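Long-range contacts in exopolyphosphatase (PDB 3MDQ), which probably splits terminal phosphates from inorganic polyphosphate, using the two-domain actin-like ATPase architecture of the Ppx/GppA phosphatases: residues E34-K42 against A54-F65; L134-F145 against M272-V283. One frame throughout, in Å; residues are numbered along the deposited sequence. Where two conformers were deposited one is given.

Interaction 1. Residues E34-K42 against A54-F65; sequences EKSAVGLGK and AMDRALDTLKKF. With SO4 (sulfate ion), chain F.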
loop_
_atom_site.group_PDB
_atom_site.type_symbol
_atom_site.label_atom_id
_atom_site.label_comp_id
_atom_site.label_asym_id
_atom_site.label_seq_id
_atom_site.Cartn_x
_atom_site.Cartn_y
_atom_site.Cartn_z
ATOM N N GLU A 34 -2.877 12.461 6.418
ATOM C CA GLU A 34 -4.103 12.021 7.092
ATOM C C GLU A 34 -4.533 10.696 6.469
ATOM O O GLU A 34 -4.323 10.500 5.283
ATOM C CB GLU A 34 -5.200 13.067 6.829
ATOM C CG GLU A 34 -6.524 12.828 7.506
ATOM C CD GLU A 34 -6.816 13.865 8.552
ATOM O OE1 GLU A 34 -6.018 14.820 8.665
ATOM O OE2 GLU A 34 -7.841 13.735 9.251
ATOM N N LYS A 35 -5.125 9.793 7.254
ATOM C CA LYS A 35 -5.725 8.597 6.707
ATOM C C LYS A 35 -7.135 8.415 7.252
ATOM O O LYS A 35 -7.496 8.935 8.319
ATOM C CB LYS A 35 -4.909 7.353 7.032
ATOM C CG LYS A 35 -4.868 7.008 8.504
ATOM C CD LYS A 35 -3.976 5.759 8.766
ATOM C CE LYS A 35 -3.492 5.742 10.224
ATOM N NZ LYS A 35 -2.271 4.920 10.414
ATOM N N SER A 36 -7.915 7.633 6.522
ATOM C CA SER A 36 -9.271 7.333 6.934
ATOM C C SER A 36 -9.614 5.956 6.429
ATOM O O SER A 36 -9.408 5.652 5.239
ATOM C CB SER A 36 -10.182 8.401 6.319
ATOM O OG SER A 36 -11.567 8.119 6.517
ATOM N N ALA A 37 -10.114 5.100 7.322
ATOM C CA ALA A 37 -10.504 3.750 6.948
ATOM C C ALA A 37 -11.870 3.819 6.239
ATOM O O ALA A 37 -12.829 4.441 6.750
ATOM C CB ALA A 37 -10.560 2.838 8.202
ATOM N N VAL A 38 -11.909 3.320 5.015
ATOM C CA VAL A 38 -13.083 3.375 4.178
ATOM C C VAL A 38 -13.615 1.992 3.853
ATOM O O VAL A 38 -14.826 1.802 3.773
ATOM C CB VAL A 38 -12.774 4.134 2.851
ATOM C CG1 VAL A 38 -13.921 3.988 1.832
ATOM C CG2 VAL A 38 -12.529 5.641 3.170
ATOM N N GLY A 39 -12.758 1.003 3.647
ATOM C CA GLY A 39 -13.273 -0.316 3.325
ATOM C C GLY A 39 -14.049 -0.346 2.039
ATOM O O GLY A 39 -15.137 -0.881 1.990
ATOM N N LEU A 40 -13.442 0.173 0.986
ATOM C CA LEU A 40 -14.041 0.214 -0.339
ATOM C C LEU A 40 -14.265 -1.197 -0.872
ATOM O O LEU A 40 -15.150 -1.453 -1.698
ATOM C CB LEU A 40 -13.146 1.061 -1.268
ATOM C CG LEU A 40 -13.778 1.756 -2.426
ATOM C CD1 LEU A 40 -14.986 2.627 -2.000
ATOM C CD2 LEU A 40 -12.673 2.525 -3.154
ATOM N N GLY A 41 -13.431 -2.135 -0.444
ATOM C CA GLY A 41 -13.513 -3.509 -0.963
ATOM C C GLY A 41 -14.507 -4.388 -0.217
ATOM O O GLY A 41 -15.008 -5.389 -0.746
ATOM N N LYS A 42 -14.837 -3.982 1.002
ATOM C CA LYS A 42 -15.667 -4.776 1.895
ATOM C C LYS A 42 -17.013 -5.079 1.269
ATOM O O LYS A 42 -17.718 -4.178 0.803
ATOM C CB LYS A 42 -15.825 -4.062 3.244
ATOM C CG LYS A 42 -16.703 -4.820 4.245
ATOM C CD LYS A 42 -16.940 -4.010 5.531
ATOM C CE LYS A 42 -15.768 -4.041 6.461
ATOM N NZ LYS A 42 -15.972 -3.092 7.597
ATOM N N ALA A 54 -20.173 1.015 1.073
ATOM C CA ALA A 54 -18.783 1.376 0.820
ATOM C C ALA A 54 -18.720 2.712 0.081
ATOM O O ALA A 54 -17.887 3.543 0.412
ATOM C CB ALA A 54 -18.053 0.255 0.037
HETATM N N MSE A 55 -19.600 2.931 -0.905
HETATM C CA MSE A 55 -19.624 4.219 -1.614
HETATM C C MSE A 55 -19.957 5.347 -0.663
HETATM O O MSE A 55 -19.363 6.428 -0.758
HETATM C CB MSE A 55 -20.585 4.204 -2.819
HETATM C CG MSE A 55 -20.095 3.288 -3.893
HETATM SE SE MSE A 55 -20.963 3.499 -5.624
HETATM C CE MSE A 55 -22.547 2.391 -5.235
ATOM N N ASP A 56 -20.901 5.112 0.252
ATOM C CA ASP A 56 -21.261 6.128 1.239
ATOM C C ASP A 56 -20.102 6.454 2.195
ATOM O O ASP A 56 -19.861 7.624 2.521
ATOM C CB ASP A 56 -22.505 5.691 2.015
ATOM C CG ASP A 56 -23.761 5.848 1.201
ATOM O OD1 ASP A 56 -23.696 6.493 0.125
ATOM O OD2 ASP A 56 -24.804 5.306 1.611
ATOM N N ARG A 57 -19.359 5.437 2.628
ATOM C CA ARG A 57 -18.154 5.676 3.440
ATOM C C ARG A 57 -17.121 6.485 2.650
ATOM O O ARG A 57 -16.486 7.399 3.188
ATOM C CB ARG A 57 -17.526 4.373 3.969
ATOM C CG ARG A 57 -18.372 3.639 4.987
ATOM C CD ARG A 57 -17.648 2.433 5.576
ATOM N NE ARG A 57 -17.329 1.363 4.644
ATOM C CZ ARG A 57 -18.102 0.321 4.363
ATOM N NH1 ARG A 57 -19.305 0.164 4.925
ATOM N NH2 ARG A 57 -17.656 -0.616 3.541
ATOM N N ALA A 58 -16.917 6.114 1.395
ATOM C CA ALA A 58 -15.969 6.829 0.532
ATOM C C ALA A 58 -16.328 8.328 0.405
ATOM O O ALA A 58 -15.458 9.192 0.541
ATOM C CB ALA A 58 -15.849 6.169 -0.897
ATOM N N LEU A 59 -17.598 8.606 0.151
ATOM C CA LEU A 59 -18.061 9.986 0.044
ATOM C C LEU A 59 -17.920 10.741 1.355
ATOM O O LEU A 59 -17.526 11.905 1.367
ATOM C CB LEU A 59 -19.502 10.100 -0.469
ATOM C CG LEU A 59 -19.682 10.198 -1.972
ATOM C CD1 LEU A 59 -19.217 11.548 -2.442
ATOM C CD2 LEU A 59 -18.946 9.114 -2.702
ATOM N N ASP A 60 -18.238 10.091 2.463
ATOM C CA ASP A 60 -18.057 10.718 3.778
ATOM C C ASP A 60 -16.611 11.159 3.934
ATOM O O ASP A 60 -16.312 12.298 4.268
ATOM C CB ASP A 60 -18.412 9.725 4.880
ATOM C CG ASP A 60 -18.228 10.306 6.276
ATOM O OD1 ASP A 60 -18.809 11.379 6.545
ATOM O OD2 ASP A 60 -17.533 9.687 7.100
ATOM N N THR A 61 -15.693 10.258 3.650
ATOM C CA THR A 61 -14.285 10.555 3.810
ATOM C C THR A 61 -13.838 11.653 2.848
ATOM O O THR A 61 -13.095 12.549 3.240
ATOM C CB THR A 61 -13.440 9.291 3.603
ATOM O OG1 THR A 61 -13.653 8.421 4.727
ATOM C CG2 THR A 61 -11.936 9.599 3.510
ATOM N N LEU A 62 -14.308 11.584 1.610
ATOM C CA LEU A 62 -13.921 12.596 0.639
ATOM C C LEU A 62 -14.470 14.000 0.971
ATOM O O LEU A 62 -13.797 15.007 0.702
ATOM C CB LEU A 62 -14.219 12.137 -0.798
ATOM C CG LEU A 62 -13.307 10.959 -1.233
ATOM C CD1 LEU A 62 -13.808 10.355 -2.508
ATOM C CD2 LEU A 62 -11.846 11.346 -1.358
ATOM N N LYS A 63 -15.659 14.073 1.593
ATOM C CA LYS A 63 -16.195 15.342 2.049
ATOM C C LYS A 63 -15.283 15.914 3.126
ATOM O O LYS A 63 -14.968 17.102 3.120
ATOM C CB LYS A 63 -17.627 15.189 2.548
ATOM C CG LYS A 63 -18.659 14.952 1.431
ATOM C CD LYS A 63 -20.084 14.802 1.933
ATOM C CE LYS A 63 -20.708 16.142 2.378
ATOM N NZ LYS A 63 -20.871 17.118 1.229
ATOM N N LYS A 64 -14.822 15.067 4.046
ATOM C CA LYS A 64 -13.868 15.508 5.042
ATOM C C LYS A 64 -12.520 15.935 4.465
ATOM O O LYS A 64 -11.953 16.951 4.869
ATOM C CB LYS A 64 -13.700 14.438 6.111
ATOM C CG LYS A 64 -14.969 14.270 6.950
ATOM C CD LYS A 64 -14.872 13.074 7.899
ATOM C CE LYS A 64 -16.192 12.885 8.647
ATOM N NZ LYS A 64 -16.242 11.604 9.382
ATOM N N PHE A 65 -12.005 15.175 3.506
ATOM C CA PHE A 65 -10.759 15.544 2.855
ATOM C C PHE A 65 -10.901 16.860 2.083
ATOM O O PHE A 65 -9.991 17.678 2.080
ATOM C CB PHE A 65 -10.310 14.439 1.881
ATOM C CG PHE A 65 -9.647 13.222 2.547
ATOM C CD1 PHE A 65 -9.599 13.032 3.941
ATOM C CD2 PHE A 65 -9.132 12.214 1.745
ATOM C CE1 PHE A 65 -8.960 11.895 4.494
ATOM C CE2 PHE A 65 -8.491 11.084 2.319
ATOM C CZ PHE A 65 -8.413 10.944 3.657
HETATM S S SO4 F . -0.477 3.793 7.578
HETATM O O1 SO4 F . -1.554 3.327 8.458
HETATM O O2 SO4 F . -0.874 3.559 6.194
HETATM O O3 SO4 F . 0.731 3.039 7.898
HETATM O O4 SO4 F . -0.248 5.227 7.784
HETATM O O HOH W 1 -19.447 -2.655 2.274
#

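Interaction 2. Residues L134-F145 against M272-V283; sequences LAMDIGGGSVEF and MVVVAICLIEHV. With SO4 (sulfate ion), chain D.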
loop_
_atom_site.group_PDB
_atom_site.type_symbol
_atom_site.label_atom_id
_atom_site.label_comp_id
_atom_site.label_asym_id
_atom_site.label_seq_id
_atom_site.Cartn_x
_atom_site.Cartn_y
_atom_site.Cartn_z
ATOM N N LEU A 134 13.957 -5.299 -5.044
ATOM C CA LEU A 134 12.564 -5.644 -5.264
ATOM C C LEU A 134 11.758 -4.872 -4.238
ATOM O O LEU A 134 11.947 -5.042 -3.005
ATOM C CB LEU A 134 12.341 -7.151 -5.129
ATOM C CG LEU A 134 10.888 -7.622 -5.180
ATOM C CD1 LEU A 134 10.225 -7.324 -6.545
ATOM C CD2 LEU A 134 10.780 -9.141 -4.810
ATOM N N ALA A 135 10.846 -4.020 -4.710
ATOM C CA ALA A 135 9.910 -3.337 -3.837
ATOM C C ALA A 135 8.539 -3.950 -3.960
ATOM O O ALA A 135 8.129 -4.315 -5.060
ATOM C CB ALA A 135 9.849 -1.808 -4.186
HETATM N N MSE A 136 7.839 -4.044 -2.821
HETATM C CA MSE A 136 6.494 -4.611 -2.791
HETATM C C MSE A 136 5.534 -3.758 -1.960
HETATM O O MSE A 136 5.863 -3.332 -0.845
HETATM C CB MSE A 136 6.524 -6.064 -2.315
HETATM C CG MSE A 136 6.984 -6.276 -0.974
HETATM SE SE MSE A 136 6.897 -8.251 -0.546
HETATM C CE MSE A 136 5.138 -8.649 -0.534
ATOM N N ASP A 137 4.377 -3.449 -2.539
ATOM C CA ASP A 137 3.339 -2.659 -1.897
ATOM C C ASP A 137 2.119 -3.539 -1.723
ATOM O O ASP A 137 1.537 -3.966 -2.707
ATOM C CB ASP A 137 3.000 -1.419 -2.709
ATOM C CG ASP A 137 1.981 -0.536 -2.000
ATOM O OD1 ASP A 137 0.851 -1.008 -1.723
ATOM O OD2 ASP A 137 2.336 0.625 -1.683
ATOM N N ILE A 138 1.794 -3.885 -0.483
ATOM C CA ILE A 138 0.613 -4.703 -0.177
ATOM C C ILE A 138 -0.539 -3.833 0.263
ATOM O O ILE A 138 -0.420 -3.060 1.242
ATOM C CB ILE A 138 0.883 -5.694 0.954
ATOM C CG1 ILE A 138 2.008 -6.643 0.554
ATOM C CG2 ILE A 138 -0.395 -6.485 1.239
ATOM C CD1 ILE A 138 2.432 -7.560 1.723
ATOM N N GLY A 139 -1.615 -3.890 -0.489
ATOM C CA GLY A 139 -2.824 -3.164 -0.148
ATOM C C GLY A 139 -3.978 -4.126 0.068
ATOM O O GLY A 139 -3.784 -5.336 0.039
ATOM N N GLY A 140 -5.192 -3.606 0.273
ATOM C CA GLY A 140 -6.353 -4.455 0.368
ATOM C C GLY A 140 -6.824 -5.075 -0.906
ATOM O O GLY A 140 -7.459 -6.123 -0.894
ATOM N N GLY A 141 -6.535 -4.445 -2.049
ATOM C CA GLY A 141 -7.012 -4.913 -3.321
ATOM C C GLY A 141 -5.962 -5.489 -4.230
ATOM O O GLY A 141 -6.190 -6.509 -4.869
ATOM N N SER A 142 -4.799 -4.840 -4.278
ATOM C CA SER A 142 -3.706 -5.353 -5.116
ATOM C C SER A 142 -2.358 -5.301 -4.419
ATOM O O SER A 142 -2.215 -4.708 -3.365
ATOM C CB SER A 142 -3.647 -4.558 -6.421
ATOM O OG SER A 142 -3.205 -3.234 -6.186
ATOM N N VAL A 143 -1.400 -6.032 -5.014
ATOM C CA VAL A 143 -0.025 -6.002 -4.592
ATOM C C VAL A 143 0.835 -5.691 -5.830
ATOM O O VAL A 143 0.723 -6.347 -6.877
ATOM C CB VAL A 143 0.421 -7.341 -3.983
ATOM C CG1 VAL A 143 1.904 -7.293 -3.552
ATOM C CG2 VAL A 143 -0.519 -7.745 -2.767
ATOM N N GLU A 144 1.649 -4.650 -5.711
ATOM C CA GLU A 144 2.557 -4.246 -6.788
ATOM C C GLU A 144 3.987 -4.663 -6.433
ATOM O O GLU A 144 4.410 -4.492 -5.292
ATOM C CB GLU A 144 2.534 -2.741 -7.029
ATOM C CG GLU A 144 1.298 -2.203 -7.739
ATOM C CD GLU A 144 0.061 -2.303 -6.915
ATOM O OE1 GLU A 144 0.016 -1.712 -5.833
ATOM O OE2 GLU A 144 -0.903 -2.983 -7.370
ATOM N N PHE A 145 4.685 -5.184 -7.426
ATOM C CA PHE A 145 6.072 -5.543 -7.316
ATOM C C PHE A 145 6.854 -4.785 -8.364
ATOM O O PHE A 145 6.410 -4.700 -9.532
ATOM C CB PHE A 145 6.266 -7.017 -7.557
ATOM C CG PHE A 145 5.660 -7.912 -6.507
ATOM C CD1 PHE A 145 6.334 -8.187 -5.350
ATOM C CD2 PHE A 145 4.427 -8.495 -6.721
ATOM C CE1 PHE A 145 5.774 -9.006 -4.391
ATOM C CE2 PHE A 145 3.887 -9.332 -5.778
ATOM C CZ PHE A 145 4.552 -9.599 -4.628
HETATM N N MSE A 272 -6.603 -8.626 7.498
HETATM C CA MSE A 272 -5.809 -9.188 6.404
HETATM C C MSE A 272 -4.318 -9.395 6.702
HETATM O O MSE A 272 -3.611 -9.999 5.882
HETATM C CB MSE A 272 -5.931 -8.295 5.173
HETATM C CG MSE A 272 -5.421 -6.919 5.386
HETATM SE SE MSE A 272 -5.252 -6.112 3.640
HETATM C CE MSE A 272 -3.330 -6.429 3.368
ATOM N N VAL A 273 -3.828 -8.916 7.848
ATOM C CA VAL A 273 -2.381 -8.885 8.091
ATOM C C VAL A 273 -1.723 -10.257 8.117
ATOM O O VAL A 273 -0.550 -10.357 7.762
ATOM C CB VAL A 273 -2.030 -8.015 9.320
ATOM C CG1 VAL A 273 -2.378 -8.720 10.617
ATOM C CG2 VAL A 273 -0.564 -7.575 9.272
ATOM N N VAL A 274 -2.467 -11.291 8.519
ATOM C CA VAL A 274 -1.863 -12.634 8.545
ATOM C C VAL A 274 -1.611 -13.179 7.103
ATOM O O VAL A 274 -0.516 -13.679 6.785
ATOM C CB VAL A 274 -2.677 -13.612 9.367
ATOM C CG1 VAL A 274 -1.890 -14.969 9.446
ATOM C CG2 VAL A 274 -2.934 -13.040 10.800
ATOM N N VAL A 275 -2.582 -13.034 6.202
ATOM C CA VAL A 275 -2.322 -13.415 4.823
ATOM C C VAL A 275 -1.250 -12.551 4.177
ATOM O O VAL A 275 -0.450 -13.027 3.374
ATOM C CB VAL A 275 -3.630 -13.486 3.967
ATOM C CG1 VAL A 275 -4.549 -14.604 4.513
ATOM C CG2 VAL A 275 -4.384 -12.163 3.909
ATOM N N ALA A 276 -1.189 -11.274 4.567
ATOM C CA ALA A 276 -0.147 -10.406 4.094
ATOM C C ALA A 276 1.229 -10.895 4.526
ATOM O O ALA A 276 2.166 -10.922 3.703
ATOM C CB ALA A 276 -0.424 -8.948 4.559
ATOM N N ILE A 277 1.382 -11.254 5.809
ATOM C CA ILE A 277 2.692 -11.754 6.283
ATOM C C ILE A 277 3.064 -13.079 5.615
ATOM O O ILE A 277 4.244 -13.337 5.376
ATOM C CB ILE A 277 2.858 -11.794 7.854
ATOM C CG1 ILE A 277 4.158 -11.040 8.253
ATOM C CG2 ILE A 277 3.077 -13.210 8.326
ATOM C CD1 ILE A 277 4.216 -10.500 9.590
ATOM N N CYS A 278 2.083 -13.925 5.291
ATOM C CA CYS A 278 2.347 -15.150 4.534
ATOM C C CYS A 278 2.886 -14.806 3.151
ATOM O O CYS A 278 3.775 -15.472 2.664
ATOM C CB CYS A 278 1.080 -15.992 4.386
ATOM S SG CYS A 278 0.642 -16.786 5.950
ATOM N N LEU A 279 2.316 -13.806 2.502
ATOM C CA LEU A 279 2.823 -13.362 1.178
ATOM C C LEU A 279 4.241 -12.837 1.279
ATOM O O LEU A 279 5.080 -13.144 0.436
ATOM C CB LEU A 279 1.904 -12.297 0.561
ATOM C CG LEU A 279 2.303 -11.742 -0.791
ATOM C CD1 LEU A 279 2.451 -12.889 -1.801
ATOM C CD2 LEU A 279 1.294 -10.694 -1.260
ATOM N N ILE A 280 4.532 -12.065 2.310
ATOM C CA ILE A 280 5.893 -11.536 2.494
ATOM C C ILE A 280 6.890 -12.694 2.684
ATOM O O ILE A 280 7.965 -12.705 2.050
ATOM C CB ILE A 280 5.983 -10.554 3.694
ATOM C CG1 ILE A 280 5.084 -9.345 3.479
ATOM C CG2 ILE A 280 7.455 -10.065 3.862
ATOM C CD1 ILE A 280 4.874 -8.476 4.782
ATOM N N GLU A 281 6.528 -13.662 3.519
ATOM C CA GLU A 281 7.373 -14.828 3.732
ATOM C C GLU A 281 7.606 -15.517 2.381
ATOM O O GLU A 281 8.751 -15.826 2.035
ATOM C CB GLU A 281 6.762 -15.767 4.776
ATOM C CG GLU A 281 7.496 -17.078 4.963
ATOM C CD GLU A 281 8.768 -16.982 5.741
ATOM O OE1 GLU A 281 9.162 -15.888 6.162
ATOM O OE2 GLU A 281 9.392 -18.047 5.936
ATOM N N HIS A 282 6.534 -15.711 1.607
ATOM C CA HIS A 282 6.642 -16.370 0.315
ATOM C C HIS A 282 7.655 -15.666 -0.563
ATOM O O HIS A 282 8.519 -16.302 -1.179
ATOM C CB HIS A 282 5.276 -16.372 -0.356
ATOM C CG HIS A 282 5.200 -17.255 -1.551
ATOM N ND1 HIS A 282 4.727 -18.540 -1.475
ATOM C CD2 HIS A 282 5.523 -17.040 -2.845
ATOM C CE1 HIS A 282 4.799 -19.101 -2.673
ATOM N NE2 HIS A 282 5.292 -18.223 -3.520
ATOM N N VAL A 283 7.561 -14.339 -0.619
ATOM C CA VAL A 283 8.489 -13.533 -1.445
ATOM C C VAL A 283 9.929 -13.585 -0.919
ATOM O O VAL A 283 10.881 -13.715 -1.685
ATOM C CB VAL A 283 7.975 -12.078 -1.586
ATOM C CG1 VAL A 283 9.012 -11.199 -2.358
ATOM C CG2 VAL A 283 6.623 -12.078 -2.300
HETATM S S SO4 D . -4.819 -0.937 -2.272
HETATM O O1 SO4 D . -4.744 -2.322 -2.793
HETATM O O2 SO4 D . -5.301 -0.920 -0.854
HETATM O O3 SO4 D . -3.473 -0.344 -2.346
HETATM O O4 SO4 D . -5.664 -0.319 -3.282
#

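Interaction 1. Residues E34-K42 against A54-F65
Val38 is the main bump on the strand side of this contact, and the hollow that receives it is made by small residues on the helix. One methyl, CG1, drops onto the backbone beside Ala58, 3.7 Å from Ala58 N, while CG2 leans on Thr61, 3.4 Å from Thr61 OG1. With CG1 anti to the backbone N (chi1 170°), the two methyls fork over successive helical turns. Leu40 turns its CB from the helix but curls its CD1 tip back to Ala58 CB, and the methyl of Ala54 fits under the carbonyls of Gly39 and Leu40. Toward the other end, Thr61 CG2 sits 3.7 Å above the centre of the Phe65 ring and also touches Ser36; Glu34 CG and Ser36 CB come obliquely to the ring, at CE1 and at CE1 and CZ. Between them, Ser36 OG donates a 2.8 Å hydrogen bond to Thr61 OG1.

Arg57 closes the flank. Its guanidinium lies with both acceptors in its plane: NE bonds Val38 O at 2.7 Å, and NH2 bonds Gly39 O at 3.0 Å. Lys42 N also donates to Gly39 O, across that carbonyl's plane from Arg57 NH2, and a water joins Arg57 NH2 to Lys42 O.

Residues 34-37 and 54-65 run nearly antiparallel (160°), placing part of helix 52-71 against the end of strand 27-37, an outer strand of its five-stranded sheet; Phe16 of the adjoining strand touches both Val38 and Ala58. Chemically, apolar fit is joined by one hydroxyl pair, and the Arg57 guanidinium, gripping two successive carbonyls, probably helps hold the turn after the strand.

Interaction 2. Residues L134-F145 against M272-V283
Ile138, at the end of strand 133-138, divides its side chain between two turns of the helix. CG2 meets Met272 CE at 3.6 Å and also touches the methyl of Ala276, while CD1 reaches onward to Ile280 CG1, again at 3.6 Å. A chi1 of -61° puts CG2 anti to the backbone N, on the Met272 side, and sends CG1 and CD1 on toward Ile280.

Val283 does similar work from the helix, three turns away from Met272. Its CG1 packs against Leu134 CD2 at 3.7 Å and against the selenium of Met136, which like Met272 is a selenomethionine; its CG2 lies 3.8 Å from Phe145 CE1, the valine and the ring alongside and pointing opposite ways. Met136 CE packs against Leu279 CG and Ile280 CG1, and Leu279 CD2 meets Val143 CG2 tip to tip.

Met272 takes the contact into the turn between the strands. In the conformer described, its SE lies 3.8 Å from Gly140 CA and its CE 3.5 Å from Gly139 O. The opposite side of that glycine turn holds a sulfate: Gly140 N bonds O2, and both Gly141 N and Ser142 N bond O1, each at 2.9 Å. Such a beta hairpin is consistent with a phosphate-binding loop of actin-like ATPases.

The chemistry is accordingly split: predominantly apolar packing joins hairpin and helix, and three backbone N-H groups of the turn, Gly140 to Ser142, are given to the anion.

How the interactions relate
The two contacts illustrate how a two-domain fold can place separate packed layers around one cleft. The centres of interactions 1 and 2 are about 22 Å apart. The nearest atoms of interactions 1 and 2 are about 7 Å apart, yet Asn14 connects them: its backbone bonds Val38 and Gly39 of interaction 1, and Met272 of interaction 2 packs against it. The sulfate at the glycine turn is also bonded by Thr13. A second sulfate is bound by Lys35 of segment 34-42, whose CB points away from the helix, and by Arg269 of helix 267-286. Both sulfates probably come from the crystallisation liquor; the first is consistent with a phosphate site, and the other may mark a further one.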